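Local coordinates for protein FOKI restriction endonuclease (Planomicrobium okeanokoites, PDB 2FOK) that recognises a specific DNA sequence and cleaves the double strand beyond it, as a metal-dependent type IIS restriction endonuclease, at residues 27-32 against 60-65; 117-122 against 153-158; 245-250 against 259-264; 316-321 against 365-370. One frame throughout, in Å; residues are numbered along the deposited sequence.

Contact 1: residues 27-32 against 60-65; sequences FDRNSK and NQHDLI
Phe27 O lies against Leu64 CD1, 3.9 Å away, and a water links the two residues' carbonyls, donating to Phe27 O at 3.0 Å and to Leu64 O at 2.7 Å. The Phe27 ring turns to the subdomain interior, edge-to-face with Tyr66 and against Phe129 and Ile131, where a large aromatic belongs. Asp28 shapes the loop: its OD1 accepts from Asn30 N (2.7 Å) in an Asx turn, within a type I beta turn that ends at Ser31, the N-cap of helix 32-45, while OD2 pairs with Lys140. Arg29 does most of the reaching. CG sits between the backbone N and the carbonyl carbon (chi1 62°), and from there the chain runs extended to NE, carrying the guanidinium to 60-65. On the way Arg29 CB rests on Leu64 CD1 at 3.8 Å. Arg29 NH1 then gives a short but bent bond to His62 O (2.6 Å, 133° at the hydrogen), lying above that carbonyl's plane. The guanidinium lies flat on the imidazole of His62, planes 13° apart, with NH1 over the ring centre, and its edge faces Asp63 in a long salt bridge, Arg29 NH1 to Asp63 OD1 3.6 Å. Arginine suits the place because its flat guanidinium stacks through a face while donating at the edge. With this end exposed to solvent, the carboxylate and the carbonyl probably offset the charge that Arg29 brings over the imidazole.

Contact 2: residues 117-122 against 153-158; sequences LGFIEY and IEAISS
Leu117 and Phe119 meet Ala155 where the helix-to-strand turn of the first recognition subdomain packs on helix 146-157 of the second, both belonging to families of the helix-turn-helix clan. The small methyl of Ala155 lets the two backbones come close, with the CA atoms of Leu117 and Ala155 5.1 Å apart. Ala155 CB points at the turn and lies 3.3 Å from Leu117 O and 3.7 Å from Phe119 CZ, which it meets obliquely. Leu117 suits the neighbouring place because its branched end reaches further: with CG anti to the carbonyl carbon (chi1 -68°), CD2 extends to Ile156, 3.6 Å from CA and 3.8 Å from CG1. The two side chains run alongside each other, pointing the same way, in an entirely apolar and buried meeting.

Behind this first shell stands the turn itself. Gly118 ends helix 104-116 in a Schellman motif and adopts a positive phi of 79°, a conformation easiest for a residue without CB. The turn brings Phe119 round so that Leu117 O lies over the centre of its ring, which in turn stacks on Tyr138. Thr132 OG1 and Gly118 O are hydrogen-bonded, tying the turn to the residue just after strand 128-131. On the other side, Ala155 O accepts two bonds, one from Ser158 N and a shorter one, 2.6 Å, from Ser158 OG.

Contact 3: residues 245-250 against 259-264; sequences KEFIIP and EFISHA
Lys245 and Ile261 exchange two backbone hydrogen bonds, as do Phe247 and Glu259. The first pair is short both ways, with Lys245 N to Ile261 O and Ile261 N to Lys245 O each 2.7 Å. In the second, Phe247 N to Glu259 O is 2.6 Å and the return bond from Glu259 N to Phe247 O is 3.0 Å and nearly straight at 172°. Glu246 and Phe260 form the non-hydrogen-bonded pair between them, where Phe260 CA makes a CA-H...O contact with Lys245 O.

The apolar contacts lie on the face of Lys245, Phe247, Glu259 and Ile261. Phe247 CE1 rests on Ile261 CG1 at 3.8 Å, and its ring also touches Leu201 of helix 197-205, an apolar neighbour that suits an aromatic. Across the break in strand 258-267, Lys245 CB touches Ala264 CB, also at 3.8 Å, while the lysine chain bends away to bond through NZ with His174 O.

The face of Glu246 and Phe260 pairs a carboxylate with an aromatic ring. Glu246 OE2 comes within 3.4 Å of Phe260 CB, and its salt-bridge partner is Lys244, which also makes a cation-pi contact with the Phe260 ring, so one lysine serves both neighbours.

Antiparallel pairing of this kind, the axes at 152°, belongs to the beta hairpin of 240-248 and 258-267, which makes a three-stranded sheet with strand 175-176 and is consistent with the wing of a winged-helix fold.

Contact 4: residues 316-321 against 365-370; sequences ILIKAG and YQLKDH
Leu367, with CG anti to the backbone N (chi1 -168°), carries its branch over helix 303-319, placing Leu367 CD1 4.2 Å from Leu317 CB. Leu317 in turn holds CG beside its own backbone N (chi1 -77°), and its CD2 approaches Tyr365 CB at 4.4 Å. The helix belongs to the D3 family, of the helix-turn-helix clan, and it packs here on strand 364-367, the middle one of a small antiparallel sheet. The backbones themselves bring Leu317 CB within 4.0 Å of Leu367 CB. Leucine suits both places, since both side chains also press on Ile358 of the neighbouring strand. The packing thins at the rim: Ile318 CG1 approaches Leu367 CD2 at 4.3 Å, while the tyrosine ring leads away to Ile325 and Ile348.

Gln366 has an extended side chain, and Gln366 CG lies 3.6 Å from Gly321 O; its CH2 groups make the contact.

Backbone carbonyls of 316-321 are linked to Leu367 N through water. One molecule lies 2.7 Å from Leu317 O and 2.6 Å from Gly321 O, and it accepts a bond from Leu367 N at 3.2 Å.

In the fold
Along the chain the four contacts follow in series, each closing before the next opens. Contacts 1 and 2 touch, their centres about 19 Å apart: Phe27 CZ packs 4.0 Å from Ile120 CD1 beside the three-stranded sheet of the first recognition subdomain. Contact 2 then bridges to helix 146-157 of the second, whose own three-stranded sheet holds contact 3, about 33 Å away between centres. Contact 4 belongs to a third sheet with the same 1-3-2 strand order and lies about 22 Å from contact 2, nearest atoms about 7 Å. Contacts 1 to 3 involve the two recognition subdomains, and the helix of contact 4 belongs to the D3 family; all three families are of the helix-turn-helix clan, consistent with related small domains.

Contact 1: residues 27-32 against 60-65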
loop_
_atom_site.group_PDB
_atom_site.type_symbol
_atom_site.label_atom_id
_atom_site.label_comp_id
_atom_site.label_asym_id
_atom_site.label_seq_id
_atom_site.Cartn_x
_atom_site.Cartn_y
_atom_site.Cartn_z
ATOM N N PHE A 27 -4.231 19.224 23.415
ATOM C CA PHE A 27 -3.561 18.464 24.469
ATOM C C PHE A 27 -2.748 19.425 25.345
ATOM O O PHE A 27 -2.123 19.013 26.319
ATOM C CB PHE A 27 -2.622 17.417 23.863
ATOM C CG PHE A 27 -3.309 16.394 23.014
ATOM C CD1 PHE A 27 -3.808 16.735 21.761
ATOM C CD2 PHE A 27 -3.380 15.067 23.423
ATOM C CE1 PHE A 27 -4.353 15.778 20.925
ATOM C CE2 PHE A 27 -3.925 14.097 22.598
ATOM C CZ PHE A 27 -4.410 14.451 21.343
ATOM N N ASP A 28 -2.758 20.704 24.970
ATOM C CA ASP A 28 -2.044 21.766 25.686
ATOM C C ASP A 28 -3.062 22.566 26.503
ATOM O O ASP A 28 -3.861 23.296 25.945
ATOM C CB ASP A 28 -1.337 22.678 24.674
ATOM C CG ASP A 28 -0.750 23.924 25.311
ATOM O OD1 ASP A 28 -1.197 24.307 26.407
ATOM O OD2 ASP A 28 0.165 24.526 24.710
ATOM N N ARG A 29 -3.007 22.430 27.825
ATOM C CA ARG A 29 -3.937 23.089 28.741
ATOM C C ARG A 29 -3.991 24.610 28.700
ATOM O O ARG A 29 -5.012 25.205 29.051
ATOM C CB ARG A 29 -3.656 22.639 30.178
ATOM C CG ARG A 29 -2.263 22.998 30.689
ATOM C CD ARG A 29 -2.159 22.794 32.208
ATOM N NE ARG A 29 -0.775 22.786 32.686
ATOM C CZ ARG A 29 -0.172 21.726 33.220
ATOM N NH1 ARG A 29 -0.824 20.577 33.352
ATOM N NH2 ARG A 29 1.088 21.813 33.628
ATOM N N ASN A 30 -2.906 25.239 28.263
ATOM C CA ASN A 30 -2.851 26.694 28.205
ATOM C C ASN A 30 -2.993 27.287 26.807
ATOM O O ASN A 30 -2.425 28.343 26.521
ATOM C CB ASN A 30 -1.549 27.178 28.837
ATOM C CG ASN A 30 -1.455 26.827 30.308
ATOM O OD1 ASN A 30 -2.387 27.084 31.076
ATOM N ND2 ASN A 30 -0.333 26.233 30.711
ATOM N N SER A 31 -3.736 26.620 25.927
ATOM C CA SER A 31 -3.930 27.150 24.583
ATOM C C SER A 31 -5.370 27.624 24.446
ATOM O O SER A 31 -6.235 27.216 25.223
ATOM C CB SER A 31 -3.625 26.087 23.521
ATOM O OG SER A 31 -4.416 24.932 23.713
ATOM N N LYS A 32 -5.614 28.486 23.462
ATOM C CA LYS A 32 -6.951 29.021 23.210
ATOM C C LYS A 32 -7.931 27.948 22.745
ATOM O O LYS A 32 -9.059 27.861 23.239
ATOM C CB LYS A 32 -6.895 30.122 22.147
ATOM C CG LYS A 32 -5.636 30.957 22.168
ATOM C CD LYS A 32 -5.952 32.419 21.893
ATOM C CE LYS A 32 -5.248 33.337 22.895
ATOM N NZ LYS A 32 -4.583 34.501 22.233
ATOM N N ASN A 60 -10.884 18.972 31.408
ATOM C CA ASN A 60 -10.695 19.812 32.577
ATOM C C ASN A 60 -9.590 19.387 33.532
ATOM O O ASN A 60 -9.183 20.187 34.371
ATOM C CB ASN A 60 -12.007 19.942 33.356
ATOM C CG ASN A 60 -12.159 21.311 33.986
ATOM O OD1 ASN A 60 -11.910 22.330 33.338
ATOM N ND2 ASN A 60 -12.550 21.344 35.258
ATOM N N GLN A 61 -9.101 18.151 33.410
ATOM C CA GLN A 61 -8.039 17.654 34.295
ATOM C C GLN A 61 -6.773 18.508 34.206
ATOM O O GLN A 61 -6.561 19.212 33.226
ATOM C CB GLN A 61 -7.699 16.195 33.971
ATOM C CG GLN A 61 -8.560 15.567 32.897
ATOM C CD GLN A 61 -7.807 14.507 32.090
ATOM O OE1 GLN A 61 -7.243 13.555 32.645
ATOM N NE2 GLN A 61 -7.794 14.675 30.768
ATOM N N HIS A 62 -5.940 18.450 35.240
ATOM C CA HIS A 62 -4.704 19.234 35.287
ATOM C C HIS A 62 -3.685 18.667 34.305
ATOM O O HIS A 62 -3.129 19.387 33.477
ATOM C CB HIS A 62 -4.128 19.218 36.708
ATOM C CG HIS A 62 -2.842 19.972 36.852
ATOM N ND1 HIS A 62 -1.646 19.358 37.159
ATOM C CD2 HIS A 62 -2.571 21.295 36.761
ATOM C CE1 HIS A 62 -0.695 20.270 37.253
ATOM N NE2 HIS A 62 -1.229 21.454 37.016
ATOM N N ASP A 63 -3.436 17.367 34.425
ATOM C CA ASP A 63 -2.512 16.660 33.551
ATOM C C ASP A 63 -3.399 15.932 32.561
ATOM O O ASP A 63 -4.008 14.917 32.880
ATOM C CB ASP A 63 -1.672 15.674 34.365
ATOM C CG ASP A 63 -0.726 16.377 35.324
ATOM O OD1 ASP A 63 -0.198 17.447 34.958
ATOM O OD2 ASP A 63 -0.517 15.868 36.444
ATOM N N LEU A 64 -3.463 16.472 31.355
ATOM C CA LEU A 64 -4.303 15.945 30.299
ATOM C C LEU A 64 -3.816 14.691 29.595
ATOM O O LEU A 64 -2.693 14.623 29.088
ATOM C CB LEU A 64 -4.560 17.043 29.263
ATOM C CG LEU A 64 -5.349 18.257 29.766
ATOM C CD1 LEU A 64 -5.148 19.440 28.809
ATOM C CD2 LEU A 64 -6.819 17.886 29.885
ATOM N N ILE A 65 -4.694 13.701 29.567
ATOM C CA ILE A 65 -4.427 12.443 28.906
ATOM C C ILE A 65 -5.789 12.030 28.356
ATOM O O ILE A 65 -6.798 12.130 29.058
ATOM C CB ILE A 65 -3.869 11.390 29.902
ATOM C CG1 ILE A 65 -3.817 10.007 29.234
ATOM C CG2 ILE A 65 -4.714 11.361 31.173
ATOM C CD1 ILE A 65 -2.631 9.153 29.663
HETATM O O HOH W 1 -1.667 16.174 27.071
#

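Contact 2: residues 117-122 against 153-158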
loop_
_atom_site.group_PDB
_atom_site.type_symbol
_atom_site.label_atom_id
_atom_site.label_comp_id
_atom_site.label_asym_id
_atom_site.label_seq_id
_atom_site.Cartn_x
_atom_site.Cartn_y
_atom_site.Cartn_z
ATOM N N LEU A 117 4.124 12.641 13.400
ATOM C CA LEU A 117 5.140 13.688 13.439
ATOM C C LEU A 117 5.681 13.924 14.846
ATOM O O LEU A 117 6.491 14.821 15.063
ATOM C CB LEU A 117 4.581 14.996 12.879
ATOM C CG LEU A 117 4.285 14.993 11.383
ATOM C CD1 LEU A 117 3.750 16.353 10.973
ATOM C CD2 LEU A 117 5.547 14.642 10.608
ATOM N N GLY A 118 5.211 13.126 15.799
ATOM C CA GLY A 118 5.694 13.223 17.164
ATOM C C GLY A 118 5.179 14.323 18.066
ATOM O O GLY A 118 5.845 14.654 19.049
ATOM N N PHE A 119 4.009 14.877 17.773
ATOM C CA PHE A 119 3.458 15.951 18.599
ATOM C C PHE A 119 2.672 15.409 19.790
ATOM O O PHE A 119 2.385 16.139 20.746
ATOM C CB PHE A 119 2.578 16.866 17.757
ATOM C CG PHE A 119 3.335 17.617 16.688
ATOM C CD1 PHE A 119 4.556 18.211 16.976
ATOM C CD2 PHE A 119 2.818 17.728 15.402
ATOM C CE1 PHE A 119 5.252 18.902 16.006
ATOM C CE2 PHE A 119 3.503 18.420 14.423
ATOM C CZ PHE A 119 4.724 19.010 14.720
ATOM N N ILE A 120 2.322 14.130 19.719
ATOM C CA ILE A 120 1.622 13.453 20.802
ATOM C C ILE A 120 2.209 12.046 20.843
ATOM O O ILE A 120 2.678 11.534 19.827
ATOM C CB ILE A 120 0.075 13.396 20.581
ATOM C CG1 ILE A 120 -0.282 12.435 19.449
ATOM C CG2 ILE A 120 -0.468 14.803 20.286
ATOM C CD1 ILE A 120 -1.772 12.462 19.071
ATOM N N GLU A 121 2.225 11.435 22.021
ATOM C CA GLU A 121 2.774 10.090 22.160
ATOM C C GLU A 121 1.674 9.157 22.626
ATOM O O GLU A 121 0.766 9.585 23.327
ATOM C CB GLU A 121 3.928 10.090 23.170
ATOM C CG GLU A 121 3.524 10.523 24.571
ATOM C CD GLU A 121 4.697 11.056 25.393
ATOM O OE1 GLU A 121 5.825 11.139 24.858
ATOM O OE2 GLU A 121 4.491 11.394 26.582
ATOM N N TYR A 122 1.771 7.887 22.237
ATOM C CA TYR A 122 0.788 6.855 22.581
ATOM C C TYR A 122 1.299 5.969 23.711
ATOM O O TYR A 122 2.422 5.471 23.659
ATOM C CB TYR A 122 0.501 5.981 21.350
ATOM C CG TYR A 122 -0.472 4.837 21.581
ATOM C CD1 TYR A 122 -1.796 5.091 21.928
ATOM C CD2 TYR A 122 -0.070 3.501 21.452
ATOM C CE1 TYR A 122 -2.706 4.055 22.139
ATOM C CE2 TYR A 122 -0.977 2.442 21.663
ATOM C CZ TYR A 122 -2.296 2.734 22.004
ATOM O OH TYR A 122 -3.230 1.728 22.191
ATOM N N ILE A 153 9.580 21.006 10.205
ATOM C CA ILE A 153 10.627 20.312 9.452
ATOM C C ILE A 153 11.432 19.354 10.333
ATOM O O ILE A 153 11.943 18.333 9.863
ATOM C CB ILE A 153 11.597 21.338 8.802
ATOM C CG1 ILE A 153 10.912 21.990 7.595
ATOM C CG2 ILE A 153 12.913 20.652 8.404
ATOM C CD1 ILE A 153 11.842 22.791 6.718
ATOM N N GLU A 154 11.555 19.683 11.613
ATOM C CA GLU A 154 12.283 18.826 12.531
ATOM C C GLU A 154 11.414 17.627 12.855
ATOM O O GLU A 154 11.904 16.509 12.986
ATOM C CB GLU A 154 12.616 19.577 13.816
ATOM C CG GLU A 154 12.873 18.661 14.995
ATOM C CD GLU A 154 14.341 18.526 15.310
ATOM O OE1 GLU A 154 15.150 19.255 14.691
ATOM O OE2 GLU A 154 14.676 17.687 16.180
ATOM N N ALA A 155 10.119 17.873 12.999
ATOM C CA ALA A 155 9.162 16.822 13.295
ATOM C C ALA A 155 9.155 15.786 12.174
ATOM O O ALA A 155 9.257 14.586 12.421
ATOM C CB ALA A 155 7.772 17.426 13.455
ATOM N N ILE A 156 9.047 16.255 10.936
ATOM C CA ILE A 156 9.009 15.358 9.783
ATOM C C ILE A 156 10.318 14.620 9.528
ATOM O O ILE A 156 10.316 13.551 8.917
ATOM C CB ILE A 156 8.588 16.113 8.480
ATOM C CG1 ILE A 156 7.748 15.173 7.604
ATOM C CG2 ILE A 156 9.829 16.635 7.731
ATOM C CD1 ILE A 156 7.080 15.832 6.376
ATOM N N SER A 157 11.431 15.182 9.995
ATOM C CA SER A 157 12.741 14.552 9.804
ATOM C C SER A 157 12.912 13.319 10.694
ATOM O O SER A 157 13.789 12.488 10.466
ATOM C CB SER A 157 13.852 15.566 10.076
ATOM O OG SER A 157 13.816 16.624 9.121
ATOM N N SER A 158 12.070 13.220 11.719
ATOM C CA SER A 158 12.084 12.091 12.649
ATOM C C SER A 158 11.082 11.040 12.158
ATOM O O SER A 158 10.843 10.031 12.830
ATOM C CB SER A 158 11.657 12.558 14.033
ATOM O OG SER A 158 10.254 12.803 14.048
#

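Contact 3: residues 245-250 against 259-264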
loop_
_atom_site.group_PDB
_atom_site.type_symbol
_atom_site.label_atom_id
_atom_site.label_comp_id
_atom_site.label_asym_id
_atom_site.label_seq_id
_atom_site.Cartn_x
_atom_site.Cartn_y
_atom_site.Cartn_z
ATOM N N LYS A 245 4.198 15.468 -14.302
ATOM C CA LYS A 245 5.166 14.799 -15.146
ATOM C C LYS A 245 4.399 14.502 -16.437
ATOM O O LYS A 245 3.199 14.220 -16.396
ATOM C CB LYS A 245 5.627 13.509 -14.466
ATOM C CG LYS A 245 6.673 12.713 -15.211
ATOM C CD LYS A 245 7.634 12.065 -14.220
ATOM C CE LYS A 245 8.130 10.703 -14.705
ATOM N NZ LYS A 245 9.575 10.707 -15.085
ATOM N N GLU A 246 5.074 14.581 -17.579
ATOM C CA GLU A 246 4.413 14.330 -18.858
ATOM C C GLU A 246 4.900 13.064 -19.537
ATOM O O GLU A 246 6.025 12.623 -19.310
ATOM C CB GLU A 246 4.609 15.520 -19.791
ATOM C CG GLU A 246 4.108 16.828 -19.210
ATOM C CD GLU A 246 3.020 17.446 -20.048
ATOM O OE1 GLU A 246 3.217 17.573 -21.276
ATOM O OE2 GLU A 246 1.966 17.803 -19.480
ATOM N N PHE A 247 4.044 12.485 -20.372
ATOM C CA PHE A 247 4.376 11.258 -21.083
ATOM C C PHE A 247 3.820 11.228 -22.506
ATOM O O PHE A 247 2.847 11.909 -22.820
ATOM C CB PHE A 247 3.823 10.049 -20.323
ATOM C CG PHE A 247 4.241 9.986 -18.882
ATOM C CD1 PHE A 247 3.496 10.626 -17.900
ATOM C CD2 PHE A 247 5.360 9.247 -18.500
ATOM C CE1 PHE A 247 3.855 10.529 -16.568
ATOM C CE2 PHE A 247 5.728 9.143 -17.165
ATOM C CZ PHE A 247 4.976 9.781 -16.197
ATOM N N ILE A 248 4.454 10.435 -23.363
ATOM C CA ILE A 248 4.009 10.268 -24.741
ATOM C C ILE A 248 3.429 8.859 -24.795
ATOM O O ILE A 248 4.172 7.884 -24.910
ATOM C CB ILE A 248 5.185 10.351 -25.753
ATOM C CG1 ILE A 248 5.613 11.810 -25.951
ATOM C CG2 ILE A 248 4.770 9.720 -27.090
ATOM C CD1 ILE A 248 4.761 12.584 -26.953
ATOM N N ILE A 249 2.108 8.749 -24.702
ATOM C CA ILE A 249 1.461 7.442 -24.724
ATOM C C ILE A 249 0.596 7.248 -25.963
ATOM O O ILE A 249 -0.555 7.693 -26.007
ATOM C CB ILE A 249 0.597 7.244 -23.468
ATOM C CG1 ILE A 249 1.382 7.693 -22.232
ATOM C CG2 ILE A 249 0.181 5.776 -23.339
ATOM C CD1 ILE A 249 2.776 7.074 -22.102
ATOM N N PRO A 250 1.142 6.565 -26.985
ATOM C CA PRO A 250 0.428 6.304 -28.238
ATOM C C PRO A 250 -0.686 5.278 -28.064
ATOM O O PRO A 250 -0.471 4.202 -27.497
ATOM C CB PRO A 250 1.524 5.811 -29.190
ATOM C CG PRO A 250 2.823 6.023 -28.466
ATOM C CD PRO A 250 2.494 5.989 -27.011
ATOM N N GLU A 259 -0.043 12.326 -22.235
ATOM C CA GLU A 259 -0.639 12.273 -20.910
ATOM C C GLU A 259 0.312 12.866 -19.886
ATOM O O GLU A 259 1.505 13.002 -20.141
ATOM C CB GLU A 259 -0.979 10.820 -20.542
ATOM C CG GLU A 259 -1.875 10.106 -21.557
ATOM C CD GLU A 259 -3.272 10.718 -21.648
ATOM O OE1 GLU A 259 -3.760 11.249 -20.627
ATOM O OE2 GLU A 259 -3.883 10.670 -22.739
ATOM N N PHE A 260 -0.234 13.226 -18.729
ATOM C CA PHE A 260 0.546 13.805 -17.642
ATOM C C PHE A 260 0.014 13.336 -16.298
ATOM O O PHE A 260 -1.166 13.006 -16.171
ATOM C CB PHE A 260 0.487 15.333 -17.700
ATOM C CG PHE A 260 -0.841 15.909 -17.280
ATOM C CD1 PHE A 260 -1.898 15.986 -18.182
ATOM C CD2 PHE A 260 -1.032 16.379 -15.981
ATOM C CE1 PHE A 260 -3.137 16.533 -17.791
ATOM C CE2 PHE A 260 -2.257 16.920 -15.583
ATOM C CZ PHE A 260 -3.311 16.999 -16.486
ATOM N N ILE A 261 0.904 13.298 -15.308
ATOM C CA ILE A 261 0.554 12.909 -13.944
ATOM C C ILE A 261 0.900 14.114 -13.063
ATOM O O ILE A 261 2.059 14.531 -13.000
ATOM C CB ILE A 261 1.373 11.684 -13.472
ATOM C CG1 ILE A 261 0.911 10.420 -14.208
ATOM C CG2 ILE A 261 1.226 11.506 -11.973
ATOM C CD1 ILE A 261 -0.576 10.181 -14.155
ATOM N N SER A 262 -0.102 14.675 -12.392
ATOM C CA SER A 262 0.123 15.844 -11.547
ATOM C C SER A 262 0.764 15.531 -10.197
ATOM O O SER A 262 1.371 16.403 -9.575
ATOM C CB SER A 262 -1.195 16.574 -11.333
ATOM O OG SER A 262 -2.160 16.133 -12.266
ATOM N N HIS A 263 0.627 14.290 -9.743
ATOM C CA HIS A 263 1.204 13.881 -8.475
ATOM C C HIS A 263 2.617 13.380 -8.695
ATOM O O HIS A 263 2.908 12.191 -8.559
ATOM C CB HIS A 263 0.349 12.793 -7.820
ATOM C CG HIS A 263 -0.997 13.275 -7.369
ATOM N ND1 HIS A 263 -2.109 12.461 -7.337
ATOM C CD2 HIS A 263 -1.414 14.495 -6.954
ATOM C CE1 HIS A 263 -3.153 13.156 -6.923
ATOM N NE2 HIS A 263 -2.758 14.394 -6.684
ATOM N N ALA A 264 3.491 14.307 -9.064
ATOM C CA ALA A 264 4.895 14.004 -9.299
ATOM C C ALA A 264 5.670 14.986 -8.446
ATOM O O ALA A 264 5.186 16.073 -8.171
ATOM C CB ALA A 264 5.236 14.187 -10.757
#

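Contact 4: residues 316-321 against 365-370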
loop_
_atom_site.group_PDB
_atom_site.type_symbol
_atom_site.label_atom_id
_atom_site.label_comp_id
_atom_site.label_asym_id
_atom_site.label_seq_id
_atom_site.Cartn_x
_atom_site.Cartn_y
_atom_site.Cartn_z
ATOM N N ILE A 316 17.623 -6.513 16.970
ATOM C CA ILE A 316 18.863 -7.251 16.809
ATOM C C ILE A 316 19.868 -6.394 16.075
ATOM O O ILE A 316 21.017 -6.268 16.499
ATOM C CB ILE A 316 18.629 -8.571 16.046
ATOM C CG1 ILE A 316 17.679 -9.469 16.848
ATOM C CG2 ILE A 316 19.936 -9.295 15.846
ATOM C CD1 ILE A 316 17.282 -10.769 16.143
ATOM N N LEU A 317 19.432 -5.784 14.983
ATOM C CA LEU A 317 20.310 -4.925 14.193
ATOM C C LEU A 317 20.789 -3.767 15.044
ATOM O O LEU A 317 21.943 -3.348 14.955
ATOM C CB LEU A 317 19.569 -4.386 12.968
ATOM C CG LEU A 317 19.426 -5.427 11.864
ATOM C CD1 LEU A 317 18.222 -5.111 11.002
ATOM C CD2 LEU A 317 20.710 -5.447 11.039
ATOM N N ILE A 318 19.898 -3.259 15.884
ATOM C CA ILE A 318 20.245 -2.142 16.743
ATOM C C ILE A 318 21.367 -2.466 17.726
ATOM O O ILE A 318 22.441 -1.874 17.661
ATOM C CB ILE A 318 19.002 -1.626 17.504
ATOM C CG1 ILE A 318 18.071 -0.926 16.509
ATOM C CG2 ILE A 318 19.418 -0.639 18.596
ATOM C CD1 ILE A 318 17.047 -0.003 17.120
ATOM N N LYS A 319 21.139 -3.419 18.622
ATOM C CA LYS A 319 22.168 -3.746 19.604
ATOM C C LYS A 319 23.363 -4.532 19.062
ATOM O O LYS A 319 24.241 -4.925 19.827
ATOM C CB LYS A 319 21.547 -4.490 20.798
ATOM C CG LYS A 319 21.209 -5.951 20.549
ATOM C CD LYS A 319 19.699 -6.184 20.610
ATOM C CE LYS A 319 19.336 -7.348 21.538
ATOM N NZ LYS A 319 18.014 -7.964 21.187
ATOM N N ALA A 320 23.412 -4.742 17.748
ATOM C CA ALA A 320 24.506 -5.495 17.142
ATOM C C ALA A 320 25.322 -4.690 16.137
ATOM O O ALA A 320 24.992 -3.540 15.825
ATOM C CB ALA A 320 23.953 -6.744 16.472
ATOM N N GLY A 321 26.393 -5.309 15.641
ATOM C CA GLY A 321 27.252 -4.677 14.650
ATOM C C GLY A 321 26.948 -5.234 13.264
ATOM O O GLY A 321 25.785 -5.258 12.854
ATOM N N TYR A 365 25.058 -7.387 6.920
ATOM C CA TYR A 365 24.141 -6.281 7.133
ATOM C C TYR A 365 24.618 -5.493 8.350
ATOM O O TYR A 365 25.162 -6.059 9.301
ATOM C CB TYR A 365 22.724 -6.794 7.415
ATOM C CG TYR A 365 22.059 -7.545 6.281
ATOM C CD1 TYR A 365 22.418 -8.861 5.986
ATOM C CD2 TYR A 365 21.043 -6.957 5.527
ATOM C CE1 TYR A 365 21.789 -9.575 4.973
ATOM C CE2 TYR A 365 20.401 -7.665 4.506
ATOM C CZ TYR A 365 20.782 -8.974 4.237
ATOM O OH TYR A 365 20.167 -9.686 3.224
ATOM N N GLN A 366 24.407 -4.185 8.324
ATOM C CA GLN A 366 24.779 -3.348 9.449
ATOM C C GLN A 366 23.943 -2.086 9.488
ATOM O O GLN A 366 24.011 -1.271 8.573
ATOM C CB GLN A 366 26.257 -2.973 9.390
ATOM C CG GLN A 366 26.796 -2.514 10.736
ATOM C CD GLN A 366 28.264 -2.141 10.680
ATOM O OE1 GLN A 366 28.704 -1.207 11.350
ATOM N NE2 GLN A 366 29.028 -2.868 9.875
ATOM N N LEU A 367 23.148 -1.928 10.544
ATOM C CA LEU A 367 22.318 -0.733 10.683
ATOM C C LEU A 367 23.197 0.486 10.986
ATOM O O LEU A 367 24.059 0.435 11.859
ATOM C CB LEU A 367 21.300 -0.919 11.804
ATOM C CG LEU A 367 20.184 0.131 11.856
ATOM C CD1 LEU A 367 18.850 -0.528 11.553
ATOM C CD2 LEU A 367 20.163 0.795 13.224
ATOM N N LYS A 368 22.986 1.570 10.249
ATOM C CA LYS A 368 23.757 2.801 10.440
ATOM C C LYS A 368 22.758 3.937 10.521
ATOM O O LYS A 368 22.539 4.643 9.543
ATOM C CB LYS A 368 24.706 3.020 9.262
ATOM N N ASP A 369 22.169 4.125 11.697
ATOM C CA ASP A 369 21.141 5.144 11.866
ATOM C C ASP A 369 20.951 5.448 13.356
ATOM O O ASP A 369 21.674 4.931 14.193
ATOM C CB ASP A 369 19.847 4.573 11.267
ATOM C CG ASP A 369 18.818 5.626 10.941
ATOM O OD1 ASP A 369 18.780 6.681 11.613
ATOM O OD2 ASP A 369 18.029 5.378 10.004
ATOM N N HIS A 370 19.982 6.292 13.682
ATOM C CA HIS A 370 19.686 6.596 15.077
ATOM C C HIS A 370 18.179 6.474 15.310
ATOM O O HIS A 370 17.417 7.378 14.978
ATOM C CB HIS A 370 20.165 8.004 15.453
ATOM C CG HIS A 370 20.166 8.261 16.930
ATOM N ND1 HIS A 370 20.470 9.493 17.473
ATOM C CD2 HIS A 370 19.837 7.464 17.974
ATOM C CE1 HIS A 370 20.324 9.443 18.784
ATOM N NE2 HIS A 370 19.938 8.222 19.112
HETATM O O HOH W 2 23.442 -4.066 12.866
#